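Local coordinates for protein homoserine dehydrogenase (Thermoplasma acidophilum, PDB 3ING) that probably catalyses the NADPH-dependent reduction of aspartate semialdehyde to homoserine, a step shared by threonine and methionine biosynthesis, at residues S119-K124 with K137-E142; S101-A106 with H126-S131. One frame throughout, in Å; residues are numbered along the deposited sequence.

Contact 1: S119-K124 with K137-E142; sequences SGLANK and KYIRYE. With NA (sodium ion), chain B; EDO (1,2-ethanediol), chain H.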
ATOM      1  N   SER A 119     -20.728  -1.905  10.484  1.00 20.27           N
ATOM      2  CA  SER A 119     -21.474  -2.040  11.760  1.00 22.25           C
ATOM      3  C   SER A 119     -21.209  -3.340  12.517  1.00 22.52           C
ATOM      4  O   SER A 119     -21.142  -3.363  13.746  1.00 23.06           O
ATOM      5  CB  SER A 119     -22.961  -1.924  11.486  1.00 25.55           C
ATOM      6  OG  SER A 119     -23.697  -1.928  12.696  1.00 25.12           O
ATOM      7  N   GLY A 120     -21.097  -4.441  11.792  1.00 21.92           N
ATOM      8  CA  GLY A 120     -20.781  -5.722  12.433  1.00 22.04           C
ATOM      9  C   GLY A 120     -19.469  -5.640  13.169  1.00 20.90           C
ATOM     10  O   GLY A 120     -19.411  -5.896  14.333  1.00 19.69           O
ATOM     11  N   LEU A 121     -18.409  -5.212  12.478  1.00 20.77           N
ATOM     12  CA  LEU A 121     -17.094  -5.122  13.089  1.00 20.92           C
ATOM     13  C   LEU A 121     -17.009  -4.060  14.159  1.00 20.59           C
ATOM     14  O   LEU A 121     -16.260  -4.204  15.106  1.00 22.03           O
ATOM     15  CB  LEU A 121     -16.039  -4.852  12.004  1.00 19.30           C
ATOM     16  CG  LEU A 121     -15.839  -5.981  10.985  1.00 21.72           C
ATOM     17  CD1 LEU A 121     -14.923  -5.551   9.844  1.00 18.79           C
ATOM     18  CD2 LEU A 121     -15.332  -7.268  11.688  1.00 20.48           C
ATOM     19  N   ALA A 122     -17.770  -2.984  14.025  1.00 20.79           N
ATOM     20  CA  ALA A 122     -17.719  -1.900  15.022  1.00 21.08           C
ATOM     21  C   ALA A 122     -18.432  -2.244  16.350  1.00 25.05           C
ATOM     22  O   ALA A 122     -18.084  -1.709  17.397  1.00 26.40           O
ATOM     23  CB  ALA A 122     -18.273  -0.585  14.421  1.00 20.61           C
ATOM     24  N   ASN A 123     -19.388  -3.164  16.283  1.00 23.67           N
ATOM     25  CA  ASN A 123     -20.208  -3.551  17.408  1.00 24.19           C
ATOM     26  C   ASN A 123     -19.926  -4.935  17.966  1.00 23.53           C
ATOM     27  O   ASN A 123     -20.087  -5.170  19.169  1.00 22.84           O
ATOM     28  CB  ASN A 123     -21.684  -3.491  16.972  1.00 25.65           C
ATOM     29  CG  ASN A 123     -22.178  -2.066  16.767  1.00 22.73           C
ATOM     30  OD1 ASN A 123     -22.298  -1.324  17.725  1.00 22.99           O
ATOM     31  ND2 ASN A 123     -22.511  -1.705  15.539  1.00 23.14           N
ATOM     32  N   LYS A 124     -19.519  -5.856  17.100  1.00 22.23           N
ATOM     33  CA  LYS A 124     -19.440  -7.272  17.422  1.00 21.41           C
ATOM     34  C   LYS A 124     -18.100  -7.911  16.996  1.00 22.96           C
ATOM     35  O   LYS A 124     -18.047  -9.081  16.603  1.00 21.11           O
ATOM     36  CB  LYS A 124     -20.607  -8.007  16.741  1.00 23.80           C
ATOM     37  CG  LYS A 124     -22.027  -7.516  17.117  1.00 23.11           C
ATOM     38  CD  LYS A 124     -22.873  -8.506  17.857  1.00 37.54           C
ATOM     39  CE  LYS A 124     -22.108  -9.314  18.876  1.00 38.41           C
ATOM     40  NZ  LYS A 124     -22.894  -9.662  20.066  1.00 35.10           N
ATOM     41  N   LYS A 137     -11.812 -19.580   9.324  1.00 23.17           N
ATOM     42  CA  LYS A 137     -12.080 -18.743   8.160  1.00 23.08           C
ATOM     43  C   LYS A 137     -11.523 -17.385   8.411  1.00 24.06           C
ATOM     44  O   LYS A 137     -11.003 -17.106   9.508  1.00 25.21           O
ATOM     45  CB  LYS A 137     -13.567 -18.646   7.855  1.00 21.60           C
ATOM     46  CG  LYS A 137     -14.242 -19.946   7.641  1.00 29.62           C
ATOM     47  CD  LYS A 137     -13.750 -20.630   6.405  1.00 27.84           C
ATOM     48  CE  LYS A 137     -14.466 -21.922   6.194  1.00 42.47           C
ATOM     49  NZ  LYS A 137     -14.011 -22.961   7.157  1.00 52.65           N
ATOM     50  N   TYR A 138     -11.606 -16.547   7.372  1.00 22.53           N
ATOM     51  CA  TYR A 138     -11.079 -15.184   7.389  1.00 24.43           C
ATOM     52  C   TYR A 138     -12.121 -14.174   7.018  1.00 22.94           C
ATOM     53  O   TYR A 138     -13.085 -14.510   6.339  1.00 22.34           O
ATOM     54  CB  TYR A 138      -9.945 -15.037   6.360  1.00 26.81           C
ATOM     55  CG  TYR A 138      -8.783 -15.956   6.625  1.00 27.32           C
ATOM     56  CD1 TYR A 138      -7.816 -15.623   7.566  1.00 37.10           C
ATOM     57  CD2 TYR A 138      -8.668 -17.168   5.985  1.00 40.02           C
ATOM     58  CE1 TYR A 138      -6.740 -16.465   7.834  1.00 39.51           C
ATOM     59  CE2 TYR A 138      -7.596 -18.024   6.258  1.00 39.67           C
ATOM     60  CZ  TYR A 138      -6.638 -17.657   7.174  1.00 41.88           C
ATOM     61  OH  TYR A 138      -5.579 -18.495   7.457  1.00 45.61           O
ATOM     62  N   ILE A 139     -11.896 -12.931   7.469  1.00 24.10           N
ATOM     63  CA  ILE A 139     -12.675 -11.806   7.059  1.00 23.89           C
ATOM     64  C   ILE A 139     -11.757 -10.668   6.685  1.00 25.23           C
ATOM     65  O   ILE A 139     -10.787 -10.369   7.406  1.00 23.54           O
ATOM     66  CB  ILE A 139     -13.693 -11.362   8.171  1.00 28.04           C
ATOM     67  CG1 ILE A 139     -14.526 -10.183   7.668  1.00 22.93           C
ATOM     68  CG2 ILE A 139     -12.983 -11.086   9.550  1.00 21.53           C
ATOM     69  CD1 ILE A 139     -15.863  -9.959   8.436  1.00 24.00           C
ATOM     70  N   ARG A 140     -12.045 -10.038   5.540  1.00 21.92           N
ATOM     71  CA  ARG A 140     -11.340  -8.828   5.133  1.00 22.58           C
ATOM     72  C   ARG A 140     -12.343  -7.685   4.997  1.00 21.10           C
ATOM     73  O   ARG A 140     -13.551  -7.896   4.775  1.00 21.54           O
ATOM     74  CB  ARG A 140     -10.494  -9.031   3.857  1.00 23.30           C
ATOM     75  CG  ARG A 140      -9.365 -10.045   3.995  1.00 25.08           C
ATOM     76  CD  ARG A 140      -8.403  -9.987   2.743  1.00 23.33           C
ATOM     77  NE  ARG A 140      -7.690  -8.713   2.732  1.00 25.00           N
ATOM     78  CZ  ARG A 140      -6.558  -8.468   3.413  1.00 22.72           C
ATOM     79  NH1 ARG A 140      -5.992  -9.403   4.125  1.00 24.64           N
ATOM     80  NH2 ARG A 140      -5.991  -7.262   3.371  1.00 24.20           N
ATOM     81  N   TYR A 141     -11.827  -6.474   5.195  1.00 22.51           N
ATOM     82  CA  TYR A 141     -12.643  -5.276   5.406  1.00 24.01           C
ATOM     83  C   TYR A 141     -12.008  -3.977   4.918  1.00 21.78           C
ATOM     84  O   TYR A 141     -12.211  -2.900   5.477  1.00 20.90           O
ATOM     85  CB  TYR A 141     -13.054  -5.243   6.884  1.00 21.96           C
ATOM     86  CG  TYR A 141     -11.936  -5.542   7.887  1.00 20.13           C
ATOM     87  CD1 TYR A 141     -11.088  -4.533   8.323  1.00 18.77           C
ATOM     88  CD2 TYR A 141     -11.749  -6.813   8.404  1.00 22.66           C
ATOM     89  CE1 TYR A 141     -10.070  -4.785   9.245  1.00 20.32           C
ATOM     90  CE2 TYR A 141     -10.735  -7.068   9.340  1.00 24.19           C
ATOM     91  CZ  TYR A 141      -9.891  -6.052   9.739  1.00 26.10           C
ATOM     92  OH  TYR A 141      -8.875  -6.289  10.658  1.00 24.46           O
ATOM     93  N   GLU A 142     -11.286  -4.071   3.807  1.00 21.15           N
ATOM     94  CA  GLU A 142     -10.675  -2.893   3.228  1.00 21.07           C
ATOM     95  C   GLU A 142     -11.619  -1.709   3.081  1.00 21.43           C
ATOM     96  O   GLU A 142     -11.288  -0.590   3.446  1.00 24.26           O
ATOM     97  CB  GLU A 142     -10.115  -3.202   1.847  1.00 21.13           C
ATOM     98  CG  GLU A 142      -9.258  -2.048   1.297  1.00 26.84           C
ATOM     99  CD  GLU A 142      -8.030  -1.829   2.164  1.00 31.58           C
ATOM    100  OE1 GLU A 142      -7.249  -2.779   2.301  1.00 29.11           O
ATOM    101  OE2 GLU A 142      -7.890  -0.729   2.730  1.00 29.73           O
TER
HETATM  102 NA    NA B 325      -9.749   1.418   2.633  1.00 28.32          NA
HETATM  103  C1  EDO H 331      -8.341 -18.401  10.453  1.00 51.18           C
HETATM  104  O1  EDO H 331      -9.492 -18.472  11.300  1.00 45.42           O
HETATM  105  C2  EDO H 331      -7.257 -19.319  10.983  1.00 57.11           C
HETATM  106  O2  EDO H 331      -7.243 -20.518  10.199  1.00 60.15           O
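A single leucine carries one whole side of this contact: Leu121, in the first turn of helix 119-135, meets both Tyr141 and Ile139. It spans the helix-to-strand half of a right-handed beta-alpha-beta unit of the Rossmann-type NADPH-binding domain, in which strand 112-115 leads into the helix and the chain returns as edge strand 139-140. Leu121 CG lies anti to the carbonyl carbon (chi1 -66°), and from it the two methyls diverge, one to each partner. Leu121 CD1 lies 3.5 Å from Tyr141 CB and 3.7 Å from Tyr141 CD2, spanning the root and the near part of the ring, which it approaches obliquely; the two side chains cross at nearly a right angle. Leu121 CD2 leans more loosely on Ile139, 4.3 Å from Ile139 CD1. Tyr141 takes the uncommon rotamer with CG wedged between backbone N and carbonyl carbon (chi1 45°), and its hydroxyl is hydrogen-bonded to His224. Within the first turns of the helix, Asn123 ND2 donates a 2.8 Å hydrogen bond to Ser119 O. Directly after Tyr141, Glu142 joins the sodium site, where Val145, Ala146 and Val149 add their carbonyl oxygens. The Glu142 side chain is bent at chi2, and the ion lies 2.7 Å from Glu142 O and 2.8 Å from Glu142 OE2.

Contact 2: S101-A106 with H126-S131; sequences SLYRMA and HDIMDS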
ATOM      1  N   SER A 101     -24.605 -12.270  12.506  1.00 21.67           N
ATOM      2  CA  SER A 101     -25.339 -13.443  12.153  1.00 21.97           C
ATOM      3  C   SER A 101     -25.009 -13.889  10.727  1.00 23.15           C
ATOM      4  O   SER A 101     -24.823 -15.072  10.457  1.00 20.19           O
ATOM      5  CB  SER A 101     -26.840 -13.174  12.311  1.00 23.80           C
ATOM      6  OG  SER A 101     -27.156 -12.849  13.663  1.00 27.23           O
ATOM      7  N   LEU A 102     -24.928 -12.934   9.822  1.00 19.79           N
ATOM      8  CA  LEU A 102     -24.587 -13.226   8.464  1.00 21.77           C
ATOM      9  C   LEU A 102     -23.204 -13.850   8.338  1.00 19.61           C
ATOM     10  O   LEU A 102     -23.070 -14.859   7.676  1.00 21.93           O
ATOM     11  CB  LEU A 102     -24.695 -11.959   7.625  1.00 18.64           C
ATOM     12  CG  LEU A 102     -24.434 -12.026   6.139  1.00 28.23           C
ATOM     13  CD1 LEU A 102     -25.485 -12.866   5.447  1.00 25.98           C
ATOM     14  CD2 LEU A 102     -24.393 -10.576   5.613  1.00 23.23           C
ATOM     15  N   TYR A 103     -22.202 -13.255   8.968  1.00 19.79           N
ATOM     16  CA  TYR A 103     -20.828 -13.717   8.868  1.00 20.42           C
ATOM     17  C   TYR A 103     -20.697 -15.082   9.518  1.00 22.49           C
ATOM     18  O   TYR A 103     -20.072 -15.976   8.963  1.00 23.31           O
ATOM     19  CB  TYR A 103     -19.839 -12.720   9.493  1.00 22.33           C
ATOM     20  CG  TYR A 103     -19.979 -11.278   8.974  1.00 20.19           C
ATOM     21  CD1 TYR A 103     -20.623 -10.987   7.790  1.00 19.91           C
ATOM     22  CD2 TYR A 103     -19.492 -10.201   9.715  1.00 19.84           C
ATOM     23  CE1 TYR A 103     -20.773  -9.656   7.381  1.00 20.71           C
ATOM     24  CE2 TYR A 103     -19.659  -8.900   9.315  1.00 24.51           C
ATOM     25  CZ  TYR A 103     -20.304  -8.635   8.148  1.00 23.81           C
ATOM     26  OH  TYR A 103     -20.470  -7.314   7.788  1.00 22.78           O
ATOM     27  N   ARG A 104     -21.376 -15.271  10.653  1.00 19.01           N
ATOM     28  CA  ARG A 104     -21.358 -16.561  11.333  1.00 18.98           C
ATOM     29  C   ARG A 104     -21.946 -17.637  10.410  1.00 20.08           C
ATOM     30  O   ARG A 104     -21.340 -18.695  10.204  1.00 20.78           O
ATOM     31  CB  ARG A 104     -22.144 -16.492  12.638  1.00 16.50           C
ATOM     32  CG  ARG A 104     -22.228 -17.876  13.296  1.00 20.19           C
ATOM     33  CD  ARG A 104     -22.697 -17.789  14.691  1.00 19.21           C
ATOM     34  NE  ARG A 104     -23.084 -19.097  15.218  1.00 20.16           N
ATOM     35  CZ  ARG A 104     -23.495 -19.307  16.460  1.00 26.08           C
ATOM     36  NH1 ARG A 104     -23.608 -18.308  17.315  1.00 23.46           N
ATOM     37  NH2 ARG A 104     -23.813 -20.532  16.848  1.00 23.02           N
HETATM   38  N   MSE A 105     -23.102 -17.352   9.821  1.00 19.65           N
HETATM   39  CA  MSE A 105     -23.695 -18.285   8.870  1.00 21.96           C
HETATM   40  C   MSE A 105     -22.728 -18.610   7.730  1.00 22.72           C
HETATM   41  O   MSE A 105     -22.543 -19.797   7.359  1.00 22.92           O
HETATM   42  CB  MSE A 105     -24.963 -17.704   8.261  1.00 21.11           C
HETATM   43  CG  MSE A 105     -25.597 -18.616   7.198  1.00 31.54           C
HETATM   44 SE   MSE A 105     -27.213 -17.803   6.460  0.75 35.66          SE
HETATM   45  CE  MSE A 105     -28.136 -17.601   8.112  1.00 25.15           C
ATOM     46  N   ALA A 106     -22.115 -17.569   7.168  1.00 20.30           N
ATOM     47  CA  ALA A 106     -21.125 -17.745   6.104  1.00 19.65           C
ATOM     48  C   ALA A 106     -19.977 -18.648   6.546  1.00 21.03           C
ATOM     49  O   ALA A 106     -19.651 -19.618   5.858  1.00 21.92           O
ATOM     50  CB  ALA A 106     -20.588 -16.402   5.628  1.00 19.82           C
ATOM     51  N   HIS A 126     -15.592  -9.013  18.702  1.00 19.86           N
ATOM     52  CA  HIS A 126     -15.251 -10.212  19.465  1.00 21.67           C
ATOM     53  C   HIS A 126     -15.966 -11.457  18.947  1.00 23.10           C
ATOM     54  O   HIS A 126     -15.333 -12.472  18.674  1.00 23.03           O
ATOM     55  CB  HIS A 126     -15.537 -10.027  20.964  1.00 18.85           C
ATOM     56  CG  HIS A 126     -15.399 -11.300  21.746  1.00 20.40           C
ATOM     57  ND1 HIS A 126     -14.185 -11.737  22.247  1.00 24.25           N
ATOM     58  CD2 HIS A 126     -16.303 -12.258  22.057  1.00 27.13           C
ATOM     59  CE1 HIS A 126     -14.356 -12.904  22.848  1.00 25.17           C
ATOM     60  NE2 HIS A 126     -15.626 -13.260  22.721  1.00 24.13           N
ATOM     61  N   ASP A 127     -17.292 -11.380  18.823  1.00 23.60           N
ATOM     62  CA  ASP A 127     -18.062 -12.523  18.393  1.00 21.73           C
ATOM     63  C   ASP A 127     -17.775 -12.868  16.955  1.00 21.26           C
ATOM     64  O   ASP A 127     -17.681 -14.032  16.604  1.00 17.78           O
ATOM     65  CB  ASP A 127     -19.555 -12.265  18.576  1.00 24.39           C
ATOM     66  CG  ASP A 127     -19.941 -12.174  20.040  1.00 30.70           C
ATOM     67  OD1 ASP A 127     -19.415 -12.998  20.798  1.00 26.68           O
ATOM     68  OD2 ASP A 127     -20.733 -11.277  20.407  1.00 30.79           O
ATOM     69  N   ILE A 128     -17.617 -11.859  16.113  1.00 20.50           N
ATOM     70  CA  ILE A 128     -17.251 -12.136  14.734  1.00 20.95           C
ATOM     71  C   ILE A 128     -15.894 -12.828  14.641  1.00 23.68           C
ATOM     72  O   ILE A 128     -15.751 -13.799  13.897  1.00 20.99           O
ATOM     73  CB  ILE A 128     -17.237 -10.865  13.877  1.00 20.72           C
ATOM     74  CG1 ILE A 128     -18.668 -10.346  13.712  1.00 20.31           C
ATOM     75  CG2 ILE A 128     -16.525 -11.148  12.518  1.00 16.57           C
ATOM     76  CD1 ILE A 128     -18.757  -8.933  13.119  1.00 18.25           C
HETATM   77  N   MSE A 129     -14.883 -12.367  15.386  1.00 22.23           N
HETATM   78  CA  MSE A 129     -13.537 -13.019  15.253  1.00 22.08           C
HETATM   79  C   MSE A 129     -13.505 -14.391  15.862  1.00 23.95           C
HETATM   80  O   MSE A 129     -12.789 -15.281  15.384  1.00 24.48           O
HETATM   81  CB  MSE A 129     -12.457 -12.142  15.842  1.00 21.36           C
HETATM   82  CG  MSE A 129     -12.413 -10.797  15.151  1.00 23.91           C
HETATM   83 SE   MSE A 129     -12.138 -10.939  13.176  0.75 26.49          SE
HETATM   84  CE  MSE A 129     -12.200  -9.090  12.754  1.00 30.28           C
ATOM     85  N   ASP A 130     -14.293 -14.577  16.914  1.00 22.14           N
ATOM     86  CA  ASP A 130     -14.432 -15.880  17.536  1.00 21.99           C
ATOM     87  C   ASP A 130     -15.018 -16.892  16.556  1.00 23.17           C
ATOM     88  O   ASP A 130     -14.552 -18.021  16.457  1.00 22.34           O
ATOM     89  CB  ASP A 130     -15.332 -15.768  18.737  1.00 24.74           C
ATOM     90  CG  ASP A 130     -15.449 -17.053  19.498  1.00 36.19           C
ATOM     91  OD1 ASP A 130     -14.465 -17.827  19.520  1.00 34.36           O
ATOM     92  OD2 ASP A 130     -16.533 -17.270  20.076  1.00 37.93           O
ATOM     93  N   SER A 131     -16.066 -16.502  15.850  1.00 22.12           N
ATOM     94  CA  SER A 131     -16.693 -17.412  14.897  1.00 21.75           C
ATOM     95  C   SER A 131     -15.711 -17.680  13.741  1.00 20.45           C
ATOM     96  O   SER A 131     -15.610 -18.806  13.237  1.00 21.68           O
ATOM     97  CB  SER A 131     -18.022 -16.814  14.422  1.00 24.08           C
ATOM     98  OG  SER A 131     -18.676 -17.651  13.484  1.00 25.68           O
TER
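Tyr103 turns the edge of its ring, not a face, to Ile128 where helix 97-108 packs beside helix 119-135. The closest approach is from Ile128 CD1 to Tyr103 CD2, 3.7 Å, with Tyr103 CE2 at 3.9 Å; the methyl sits near the ring plane, so this is an edge contact and not a CH-pi stack. The CB of Tyr103 points toward the neighbouring helix. Ile128 leaves its own helix more obliquely, but CG1 lies beside the backbone N (chi1 -68°) and the chain runs on extended, which brings CD1 up to the ring edge. Ile128 CG1 and CG2 lie 4.1 and 4.2 Å from Tyr103 CD2, so one ring corner rests against the branched isoleucine. The far end of the tyrosine is polar: its hydroxyl is hydrogen-bonded to Asp88 and Thr115, bonds that fix the hydroxyl end while Ile128 lies along one ring edge.

At the next residue of helix 97-108, and three residues on from Ile128, the helices come nearest within these segments, with Arg104 CA and Ser131 CA 5.9 Å apart. Here Ser131 OG, anti to its backbone N (chi1 180°), reaches across and lies 3.6 Å from Arg104 CG, alongside the aliphatic root of the arginine. The rest of the exposed Arg104 runs on extended, and its polar end binds within its own helix: NE forms a salt bridge with Glu108 and NH1 a hydrogen bond with Tyr100. A small serine at the close point and a tyrosine-isoleucine pair beside it make a side-by-side helix pair of the kind that layers one face of the sheet in a Rossmann-type nucleotide-binding domain.

Both contacts draw on helix 119-135, contact 1 at its start and contact 2 farther along, and their centres lie about 9 Å apart. Contact 1 ties the helix to edge strand 139-140; contact 2 ties it to its neighbour, helix 97-108. They touch directly: Ile128 CD1 packs 3.3 Å from Gly120 O within the shared helix, and selenomethionine Met129 touches both Leu121 and Ile139. Contact 1 is partly buried and purely aliphatic and aromatic where the segments meet, with the sodium site at its far end. Contact 2 is mostly buried, yet grades outward from the ring of Tyr103 to a serine and the exposed Arg104.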